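Local coordinates for protein aminopeptidase N (Francisella tularensis subsp. tularensis, PDB 5DLL) that is a zinc-dependent metallopeptidase of the M1 family that releases N-terminal amino acids, preferably alanine, from peptides and probably takes part in the turnover of intracellular peptides, at residues Asn567-Asp570 / Ser571-Ile575; Val626-Val629 / Asp630-Val633; Leu634-Lys637 / Asn638-Gln642; Leu718-Asp722 / Lys723-Asp727. One frame throughout, in Å; residues are numbered along the deposited sequence.

Interaction 1 of 4, residues Asn567-Asp570 / Ser571-Ile575; sequences NRWD and SLQQI
The indole of Trp569 carries the aliphatic part of Gln573 on one face: CG of Gln573 lies 3.6 Å from the centroid of the five-membered ring of Trp569, close to its normal, a CH-pi contact. The indole also packs on Ile354, Arg358 and Arg361 of helix 349-369, and its ring meets that of Phe566 at an oblique angle. The Gln573 amide is turned only 15° from the indole plane, with CD of Gln573 3.6 Å from NE1 of Trp569. The bend at chi2 (-83°) turns CD back over the indole, and the amide is held from outside, NE2 donating to the carbonyl of Leu613. Asp570 forms a salt bridge with Arg361. In the backbone, N of Gln573 donates to O of Trp569 at 2.9 Å. Two residues earlier the carbonyl of Asn567 accepts twice from Ser571, from N at 2.9 Å and from OG at 2.8 Å. With OG beside its own backbone N (chi1 -61°), Ser571 folds the hydroxyl back on the helix. Both pairings, serine hydroxyl to carbonyl and aromatic with glutamine, are i to i+4 contacts characteristic of an alpha-helix, here helix 565-581 of the C-terminal region assigned to the ARM-repeat class.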
loop_
_atom_site.group_PDB
_atom_site.type_symbol
_atom_site.label_atom_id
_atom_site.label_comp_id
_atom_site.label_asym_id
_atom_site.label_seq_id
_atom_site.Cartn_x
_atom_site.Cartn_y
_atom_site.Cartn_z
ATOM N N ASN A 567 0.069 1.526 22.572
ATOM C CA ASN A 567 -1.051 1.675 23.504
ATOM C C ASN A 567 -1.065 3.028 24.208
ATOM O O ASN A 567 -2.119 3.469 24.670
ATOM C CB ASN A 567 -1.078 0.540 24.541
ATOM C CG ASN A 567 -1.942 -0.640 24.110
ATOM O OD1 ASN A 567 -2.547 -0.638 23.036
ATOM N ND2 ASN A 567 -2.008 -1.654 24.962
ATOM N N ARG A 568 0.095 3.679 24.294
ATOM C CA ARG A 568 0.172 5.043 24.819
ATOM C C ARG A 568 -0.515 6.022 23.868
ATOM O O ARG A 568 -1.360 6.809 24.286
ATOM C CB ARG A 568 1.626 5.461 25.061
ATOM C CG ARG A 568 2.303 4.714 26.203
ATOM C CD ARG A 568 3.754 5.134 26.388
ATOM N NE ARG A 568 3.886 6.386 27.137
ATOM C CZ ARG A 568 5.017 6.839 27.680
ATOM N NH1 ARG A 568 6.150 6.150 27.578
ATOM N NH2 ARG A 568 5.017 7.993 28.336
ATOM N N TRP A 569 -0.148 5.961 22.593
ATOM C CA TRP A 569 -0.831 6.727 21.543
ATOM C C TRP A 569 -2.318 6.351 21.469
ATOM O O TRP A 569 -3.182 7.223 21.427
ATOM C CB TRP A 569 -0.138 6.503 20.186
ATOM C CG TRP A 569 -0.928 6.924 18.976
ATOM C CD1 TRP A 569 -0.903 8.141 18.357
ATOM C CD2 TRP A 569 -1.839 6.111 18.225
ATOM N NE1 TRP A 569 -1.753 8.140 17.274
ATOM C CE2 TRP A 569 -2.339 6.905 17.171
ATOM C CE3 TRP A 569 -2.287 4.789 18.344
ATOM C CZ2 TRP A 569 -3.265 6.423 16.248
ATOM C CZ3 TRP A 569 -3.206 4.312 17.427
ATOM C CH2 TRP A 569 -3.687 5.125 16.393
ATOM N N ASP A 570 -2.609 5.055 21.481
ATOM C CA ASP A 570 -3.980 4.576 21.294
ATOM C C ASP A 570 -4.904 5.060 22.405
ATOM O O ASP A 570 -6.028 5.484 22.141
ATOM C CB ASP A 570 -4.011 3.044 21.226
ATOM C CG ASP A 570 -5.301 2.509 20.630
ATOM O OD1 ASP A 570 -5.752 3.049 19.599
ATOM O OD2 ASP A 570 -5.861 1.536 21.184
ATOM N N SER A 571 -4.420 4.992 23.642
ATOM C CA SER A 571 -5.190 5.426 24.807
ATOM C C SER A 571 -5.345 6.946 24.868
ATOM O O SER A 571 -6.362 7.444 25.344
ATOM C CB SER A 571 -4.537 4.921 26.096
ATOM O OG SER A 571 -4.491 3.507 26.118
ATOM N N LEU A 572 -4.338 7.677 24.393
ATOM C CA LEU A 572 -4.390 9.139 24.371
ATOM C C LEU A 572 -5.363 9.648 23.299
ATOM O O LEU A 572 -6.104 10.607 23.526
ATOM C CB LEU A 572 -2.992 9.719 24.139
ATOM C CG LEU A 572 -2.809 11.227 24.364
ATOM C CD1 LEU A 572 -3.226 11.645 25.768
ATOM C CD2 LEU A 572 -1.366 11.630 24.097
ATOM N N GLN A 573 -5.363 8.998 22.137
ATOM C CA GLN A 573 -6.290 9.348 21.060
ATOM C C GLN A 573 -7.730 8.983 21.452
ATOM O O GLN A 573 -8.678 9.625 21.009
ATOM C CB GLN A 573 -5.895 8.652 19.746
ATOM C CG GLN A 573 -4.499 8.997 19.229
ATOM C CD GLN A 573 -4.432 10.292 18.426
ATOM O OE1 GLN A 573 -4.876 10.351 17.276
ATOM N NE2 GLN A 573 -3.839 11.326 19.019
ATOM N N GLN A 574 -7.886 7.956 22.285
ATOM C CA GLN A 574 -9.203 7.545 22.770
ATOM C C GLN A 574 -9.782 8.550 23.761
ATOM O O GLN A 574 -10.992 8.766 23.797
ATOM C CB GLN A 574 -9.119 6.166 23.423
ATOM C CG GLN A 574 -10.457 5.631 23.907
ATOM C CD GLN A 574 -10.521 4.115 23.898
ATOM O OE1 GLN A 574 -10.250 3.475 22.880
ATOM N NE2 GLN A 574 -10.893 3.530 25.033
ATOM N N ILE A 575 -8.913 9.155 24.566
ATOM C CA ILE A 575 -9.324 10.169 25.538
ATOM C C ILE A 575 -9.739 11.452 24.824
ATOM O O ILE A 575 -10.854 11.939 25.011
ATOM C CB ILE A 575 -8.192 10.474 26.544
ATOM C CG1 ILE A 575 -7.977 9.278 27.477
ATOM C CG2 ILE A 575 -8.510 11.715 27.369
ATOM C CD1 ILE A 575 -6.628 9.267 28.164
#

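Interaction 2 of 4, residues Val626-Val629 / Asp630-Val633; sequences VIMV and DDIV
Two isoleucines make the buried side of this helix start: CG2 of Ile627 meets CD1 of Ile632 at 4.3 Å, and both side chains also rest on Ala621 of helix 617-621. Val629 and Val633 press against Phe791 of helix 791-794. The side chain of Ile632 leans over the backbone, its CG1 3.4 Å from O of Met628, because CG1 stands beside the backbone N (chi1 -71°). That carbonyl accepts from N of Ile632 at 3.2 Å. The next residue repeats the bond, N of Val633 donating to O of Val629 at 3.2 Å, nearly straight at 172° and in the carbonyl plane. The other side is looser and faces solvent. There CB of Met628 lies alongside CB of Asp631 at 3.8 Å, and Asp631 is exposed. Met628 occupies the N-cap position of helix 629-646, yet its side chain, bent at chi2 and chi3, has no oxygen to cap with, and only its CB meets the first turn. Two acidic residues follow directly. Asp631, and Asp630 to the extent its salt bridge with Arg837 allows, would be expected to interact favourably with the partial positive charge of the helix N terminus.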
loop_
_atom_site.group_PDB
_atom_site.type_symbol
_atom_site.label_atom_id
_atom_site.label_comp_id
_atom_site.label_asym_id
_atom_site.label_seq_id
_atom_site.Cartn_x
_atom_site.Cartn_y
_atom_site.Cartn_z
ATOM N N VAL A 626 -24.547 8.937 13.082
ATOM C CA VAL A 626 -24.949 10.076 12.261
ATOM C C VAL A 626 -23.906 11.177 12.459
ATOM O O VAL A 626 -23.771 11.720 13.560
ATOM C CB VAL A 626 -26.342 10.604 12.662
ATOM C CG1 VAL A 626 -26.765 11.746 11.744
ATOM C CG2 VAL A 626 -27.370 9.476 12.637
ATOM N N ILE A 627 -23.171 11.495 11.397
ATOM C CA ILE A 627 -22.055 12.437 11.481
ATOM C C ILE A 627 -22.549 13.872 11.686
ATOM O O ILE A 627 -23.084 14.498 10.765
ATOM C CB ILE A 627 -21.163 12.360 10.221
ATOM C CG1 ILE A 627 -20.478 10.986 10.152
ATOM C CG2 ILE A 627 -20.132 13.485 10.214
ATOM C CD1 ILE A 627 -19.725 10.712 8.863
ATOM N N MET A 628 -22.369 14.382 12.902
ATOM C CA MET A 628 -22.722 15.762 13.225
ATOM C C MET A 628 -21.516 16.634 12.907
ATOM O O MET A 628 -20.623 16.797 13.736
ATOM C CB MET A 628 -23.105 15.886 14.703
ATOM C CG MET A 628 -24.184 14.911 15.154
ATOM S SD MET A 628 -25.689 14.996 14.169
ATOM C CE MET A 628 -26.184 16.697 14.451
ATOM N N VAL A 629 -21.495 17.188 11.698
ATOM C CA VAL A 629 -20.295 17.840 11.171
ATOM C C VAL A 629 -19.901 19.078 11.966
ATOM O O VAL A 629 -18.742 19.219 12.347
ATOM C CB VAL A 629 -20.450 18.206 9.677
ATOM C CG1 VAL A 629 -19.286 19.070 9.194
ATOM C CG2 VAL A 629 -20.555 16.940 8.837
ATOM N N ASP A 630 -20.856 19.966 12.221
ATOM C CA ASP A 630 -20.558 21.218 12.922
ATOM C C ASP A 630 -20.237 21.008 14.405
ATOM O O ASP A 630 -19.428 21.745 14.965
ATOM C CB ASP A 630 -21.697 22.227 12.751
ATOM C CG ASP A 630 -21.848 22.703 11.312
ATOM O OD1 ASP A 630 -20.833 23.131 10.709
ATOM O OD2 ASP A 630 -22.985 22.653 10.789
ATOM N N ASP A 631 -20.868 20.015 15.035
ATOM C CA ASP A 631 -20.515 19.616 16.405
ATOM C C ASP A 631 -19.035 19.244 16.489
ATOM O O ASP A 631 -18.313 19.708 17.378
ATOM C CB ASP A 631 -21.358 18.421 16.876
ATOM C CG ASP A 631 -22.716 18.830 17.416
ATOM O OD1 ASP A 631 -23.593 19.224 16.618
ATOM O OD2 ASP A 631 -22.910 18.737 18.647
ATOM N N ILE A 632 -18.589 18.413 15.548
ATOM C CA ILE A 632 -17.199 17.966 15.506
ATOM C C ILE A 632 -16.224 19.140 15.368
ATOM O O ILE A 632 -15.378 19.338 16.240
ATOM C CB ILE A 632 -16.972 16.925 14.386
ATOM C CG1 ILE A 632 -17.636 15.598 14.766
ATOM C CG2 ILE A 632 -15.485 16.701 14.131
ATOM C CD1 ILE A 632 -17.691 14.585 13.639
ATOM N N VAL A 633 -16.348 19.925 14.298
ATOM C CA VAL A 633 -15.364 20.988 14.025
ATOM C C VAL A 633 -15.238 21.993 15.175
ATOM O O VAL A 633 -14.128 22.348 15.555
ATOM C CB VAL A 633 -15.612 21.751 12.688
ATOM C CG1 VAL A 633 -15.595 20.797 11.498
ATOM C CG2 VAL A 633 -16.907 22.552 12.725
#

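Interaction 3 of 4, residues Leu634-Lys637 / Asn638-Gln642; sequences LSRK and NVVNQ
Successive carbonyls of helix 629-646 each accept an amide four residues on, with N of Val640 bound to O of Arg636 at 3.0 Å (161°) and N of Asn641 to O of Lys637, also at 3.0 Å. N of Val639 to O of Ser635 is slightly longer, 3.2 Å. Further out, the guanidinium of Arg636 is directed to a neighbouring loop, where NE and NH2 donate to the carbonyls of Pro615 and Ile614. Its chain is extended from CG to NE, with CG opposite the backbone N about chi1 (-172°), which carries the head clear of the helix. Val640 meets this head from one face: its CG2 is 4.1 Å from NH1 of Arg636, offset toward the rim. The same methyl lies 3.4 Å from O of Arg636. Val639 brings CG2 to 3.5 Å from O of Arg636, and Ser635 OG bonds to the carbonyl of Ile580. The chemistry thus divides round the helix: the methyls of Val639 and the hydroxyl of Ser635 face helix 565-581, Val640 packs on loop residues Ile614 and Asn686, the arginine donates chiefly to backbone carbonyls, with a long, weak ion pair to Glu617, and exposed Lys637 is left to solvent.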
loop_
_atom_site.group_PDB
_atom_site.type_symbol
_atom_site.label_atom_id
_atom_site.label_comp_id
_atom_site.label_asym_id
_atom_site.label_seq_id
_atom_site.Cartn_x
_atom_site.Cartn_y
_atom_site.Cartn_z
ATOM N N LEU A 634 -16.361 22.428 15.739
ATOM C CA LEU A 634 -16.342 23.455 16.785
ATOM C C LEU A 634 -15.708 22.933 18.079
ATOM O O LEU A 634 -14.974 23.655 18.760
ATOM C CB LEU A 634 -17.761 23.974 17.058
ATOM C CG LEU A 634 -18.461 24.677 15.885
ATOM C CD1 LEU A 634 -19.943 24.889 16.180
ATOM C CD2 LEU A 634 -17.779 25.995 15.542
ATOM N N SER A 635 -15.995 21.675 18.404
ATOM C CA SER A 635 -15.462 21.044 19.603
ATOM C C SER A 635 -13.958 20.785 19.493
ATOM O O SER A 635 -13.234 20.930 20.473
ATOM C CB SER A 635 -16.201 19.734 19.866
ATOM O OG SER A 635 -15.731 19.105 21.041
ATOM N N ARG A 636 -13.497 20.394 18.304
ATOM C CA ARG A 636 -12.069 20.162 18.054
ATOM C C ARG A 636 -11.287 21.465 18.007
ATOM O O ARG A 636 -10.159 21.535 18.487
ATOM C CB ARG A 636 -11.852 19.385 16.748
ATOM C CG ARG A 636 -10.412 18.942 16.528
ATOM C CD ARG A 636 -10.233 18.197 15.218
ATOM N NE ARG A 636 -8.858 17.732 15.022
ATOM C CZ ARG A 636 -7.843 18.484 14.590
ATOM N NH1 ARG A 636 -8.011 19.774 14.310
ATOM N NH2 ARG A 636 -6.639 17.938 14.442
ATOM N N LYS A 637 -11.882 22.494 17.416
ATOM C CA LYS A 637 -11.261 23.810 17.384
ATOM C C LYS A 637 -11.072 24.312 18.815
ATOM O O LYS A 637 -10.060 24.935 19.129
ATOM C CB LYS A 637 -12.120 24.781 16.572
ATOM C CG LYS A 637 -11.444 26.093 16.214
ATOM C CD LYS A 637 -12.303 26.885 15.236
ATOM C CE LYS A 637 -11.787 28.304 15.047
ATOM N NZ LYS A 637 -10.383 28.336 14.548
ATOM N N ASN A 638 -12.043 24.005 19.678
ATOM C CA ASN A 638 -12.021 24.428 21.076
ATOM C C ASN A 638 -10.875 23.816 21.867
ATOM O O ASN A 638 -10.128 24.541 22.520
ATOM C CB ASN A 638 -13.348 24.098 21.761
ATOM C CG ASN A 638 -13.444 24.684 23.155
ATOM O OD1 ASN A 638 -13.058 25.830 23.388
ATOM N ND2 ASN A 638 -13.963 23.901 24.091
ATOM N N VAL A 639 -10.730 22.495 21.812
ATOM C CA VAL A 639 -9.659 21.828 22.563
ATOM C C VAL A 639 -8.273 22.137 21.998
ATOM O O VAL A 639 -7.318 22.307 22.759
ATOM C CB VAL A 639 -9.848 20.297 22.675
ATOM C CG1 VAL A 639 -11.224 19.971 23.240
ATOM C CG2 VAL A 639 -9.625 19.602 21.341
ATOM N N VAL A 640 -8.167 22.216 20.672
ATOM C CA VAL A 640 -6.893 22.532 20.024
ATOM C C VAL A 640 -6.458 23.951 20.392
ATOM O O VAL A 640 -5.271 24.195 20.616
ATOM C CB VAL A 640 -6.956 22.322 18.486
ATOM C CG1 VAL A 640 -5.842 23.069 17.760
ATOM C CG2 VAL A 640 -6.893 20.833 18.160
ATOM N N ASN A 641 -7.416 24.872 20.468
ATOM C CA ASN A 641 -7.137 26.241 20.908
ATOM C C ASN A 641 -6.689 26.317 22.374
ATOM O O ASN A 641 -5.824 27.123 22.716
ATOM C CB ASN A 641 -8.356 27.144 20.694
ATOM C CG ASN A 641 -8.241 28.462 21.440
ATOM O OD1 ASN A 641 -8.854 28.645 22.495
ATOM N ND2 ASN A 641 -7.427 29.371 20.915
ATOM N N GLN A 642 -7.283 25.492 23.234
ATOM C CA GLN A 642 -6.906 25.463 24.646
ATOM C C GLN A 642 -5.461 24.996 24.833
ATOM O O GLN A 642 -4.664 25.681 25.474
ATOM C CB GLN A 642 -7.869 24.592 25.458
ATOM C CG GLN A 642 -9.210 25.264 25.724
ATOM C CD GLN A 642 -10.071 24.513 26.726
ATOM O OE1 GLN A 642 -9.564 23.886 27.655
ATOM N NE2 GLN A 642 -11.389 24.587 26.547
#

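Interaction 4 of 4, residues Leu718-Asp722 / Lys723-Asp727; sequences LKSND and KQVRD
NE of Arg726 donates to the carbonyl O of Ser720 at 3.0 Å, drawing an arginine from the first turn of helix 723-736 back over the loop that leads into it. This is the tight connection between consecutive helices, 707-717 and 723-736, of an alpha-helical repeat domain. The N-H...O angle is a modest 132°, although the carbonyl oxygen sits in the guanidinium plane, at its edge. The bend of Arg726 at chi3 (-91°) turns NE toward O of Ser720; CD itself lies 3.4 Å from O of Leu718. One face of the guanidinium rests against CA of Lys723, 3.5 Å from its plane. Within the loop, N of Asp722 makes a weak bond to OG of Ser720 at 3.3 Å, consistent with an ST turn. Gln690 holds the loop from outside through both ends of its amide, accepting from N of Asn721 and donating to O of Lys719. Asp722 is the N-cap residue, but its side chain forms no capping bond; its carbonyl O receives N of Arg726 weakly at 3.4 Å. Val725 lies between the side chains of Ser720 and Asp722, crossing that of Asp722 at about a right angle. Its CG1 sits against CB of Ser720 at 3.4 Å, and its CG2 lies 3.6 Å from OD2 of Asp722.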
loop_
_atom_site.group_PDB
_atom_site.type_symbol
_atom_site.label_atom_id
_atom_site.label_comp_id
_atom_site.label_asym_id
_atom_site.label_seq_id
_atom_site.Cartn_x
_atom_site.Cartn_y
_atom_site.Cartn_z
ATOM N N LEU A 718 -0.557 29.401 5.933
ATOM C CA LEU A 718 -1.939 29.415 5.421
ATOM C C LEU A 718 -3.012 29.396 6.520
ATOM O O LEU A 718 -4.184 29.670 6.239
ATOM C CB LEU A 718 -2.188 28.233 4.476
ATOM C CG LEU A 718 -1.407 28.175 3.162
ATOM C CD1 LEU A 718 -1.691 26.854 2.460
ATOM C CD2 LEU A 718 -1.748 29.355 2.264
ATOM N N LYS A 719 -2.622 29.055 7.750
ATOM C CA LYS A 719 -3.528 29.134 8.907
ATOM C C LYS A 719 -3.636 30.560 9.455
ATOM O O LYS A 719 -4.471 30.829 10.322
ATOM C CB LYS A 719 -3.079 28.186 10.025
ATOM C CG LYS A 719 -3.176 26.708 9.672
ATOM C CD LYS A 719 -3.012 25.833 10.906
ATOM C CE LYS A 719 -3.257 24.367 10.588
ATOM N NZ LYS A 719 -3.393 23.549 11.824
ATOM N N SER A 720 -2.787 31.459 8.954
ATOM C CA SER A 720 -2.815 32.872 9.326
ATOM C C SER A 720 -4.177 33.474 9.042
ATOM O O SER A 720 -4.767 33.202 7.997
ATOM C CB SER A 720 -1.746 33.641 8.541
ATOM O OG SER A 720 -1.764 35.024 8.849
ATOM N N ASN A 721 -4.669 34.289 9.971
ATOM C CA ASN A 721 -5.956 34.969 9.806
ATOM C C ASN A 721 -5.846 36.286 9.040
ATOM O O ASN A 721 -6.863 36.908 8.731
ATOM C CB ASN A 721 -6.611 35.212 11.166
ATOM C CG ASN A 721 -6.893 33.922 11.913
ATOM O OD1 ASN A 721 -7.216 32.895 11.313
ATOM N ND2 ASN A 721 -6.772 33.968 13.229
ATOM N N ASP A 722 -4.619 36.711 8.743
ATOM C CA ASP A 722 -4.395 37.893 7.919
ATOM C C ASP A 722 -4.402 37.488 6.450
ATOM O O ASP A 722 -3.718 36.545 6.058
ATOM C CB ASP A 722 -3.066 38.558 8.282
ATOM C CG ASP A 722 -2.951 39.976 7.745
ATOM O OD1 ASP A 722 -3.987 40.665 7.625
ATOM O OD2 ASP A 722 -1.813 40.408 7.456
ATOM N N LYS A 723 -5.182 38.204 5.650
ATOM C CA LYS A 723 -5.331 37.916 4.223
ATOM C C LYS A 723 -4.021 38.131 3.460
ATOM O O LYS A 723 -3.675 37.340 2.583
ATOM C CB LYS A 723 -6.437 38.803 3.642
ATOM C CG LYS A 723 -6.839 38.495 2.209
ATOM C CD LYS A 723 -8.072 39.298 1.822
ATOM C CE LYS A 723 -8.342 39.238 0.327
ATOM N NZ LYS A 723 -8.509 37.842 -0.159
ATOM N N GLN A 724 -3.309 39.207 3.805
ATOM C CA GLN A 724 -2.014 39.543 3.196
ATOM C C GLN A 724 -0.961 38.453 3.403
ATOM O O GLN A 724 -0.169 38.171 2.502
ATOM C CB GLN A 724 -1.485 40.862 3.777
ATOM C CG GLN A 724 -2.186 42.110 3.260
ATOM C CD GLN A 724 -1.567 42.662 1.983
ATOM O OE1 GLN A 724 -0.900 41.946 1.233
ATOM N NE2 GLN A 724 -1.792 43.947 1.733
ATOM N N VAL A 725 -0.954 37.860 4.594
ATOM C CA VAL A 725 0.017 36.819 4.952
ATOM C C VAL A 725 -0.179 35.552 4.116
ATOM O O VAL A 725 0.796 34.958 3.646
ATOM C CB VAL A 725 -0.067 36.465 6.460
ATOM C CG1 VAL A 725 0.709 35.194 6.782
ATOM C CG2 VAL A 725 0.441 37.626 7.304
ATOM N N ARG A 726 -1.434 35.143 3.946
ATOM C CA ARG A 726 -1.766 33.963 3.149
ATOM C C ARG A 726 -1.449 34.196 1.674
ATOM O O ARG A 726 -0.760 33.385 1.049
ATOM C CB ARG A 726 -3.242 33.591 3.325
ATOM C CG ARG A 726 -3.575 33.111 4.727
ATOM C CD ARG A 726 -5.015 32.643 4.861
ATOM N NE ARG A 726 -5.917 33.720 5.277
ATOM C CZ ARG A 726 -6.796 34.346 4.496
ATOM N NH1 ARG A 726 -6.938 34.020 3.212
ATOM N NH2 ARG A 726 -7.553 35.311 5.010
ATOM N N ASP A 727 -1.944 35.313 1.139
ATOM C CA ASP A 727 -1.767 35.662 -0.275
ATOM C C ASP A 727 -0.308 35.675 -0.710
ATOM O O ASP A 727 0.032 35.132 -1.760
ATOM C CB ASP A 727 -2.385 37.036 -0.578
ATOM C CG ASP A 727 -3.888 36.973 -0.828
ATOM O OD1 ASP A 727 -4.490 35.887 -0.673
ATOM O OD2 ASP A 727 -4.467 38.024 -1.189
#

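How the interactions relate
All four are short-range contacts within the helical C-terminal region, away from the zinc and sodium sites. Interactions 2 and 3 share helix 629-646, one at its start and the other along its middle, with centres about 13 Å apart. Interactions 1 and 3 sit within helices that touch, since residues of 634-642 pack on helix 565-581, although their own nearest atoms stay about 8 Å apart. Within helices, interactions 1 and 3 depend on regular backbone bonds plus side chains laid over flat groups. At helix starts, interactions 2 and 4 differ: apolar isoleucines serve the former, a folded-back arginine the latter. Interaction 4 has the most exposed residues; interaction 1 has none.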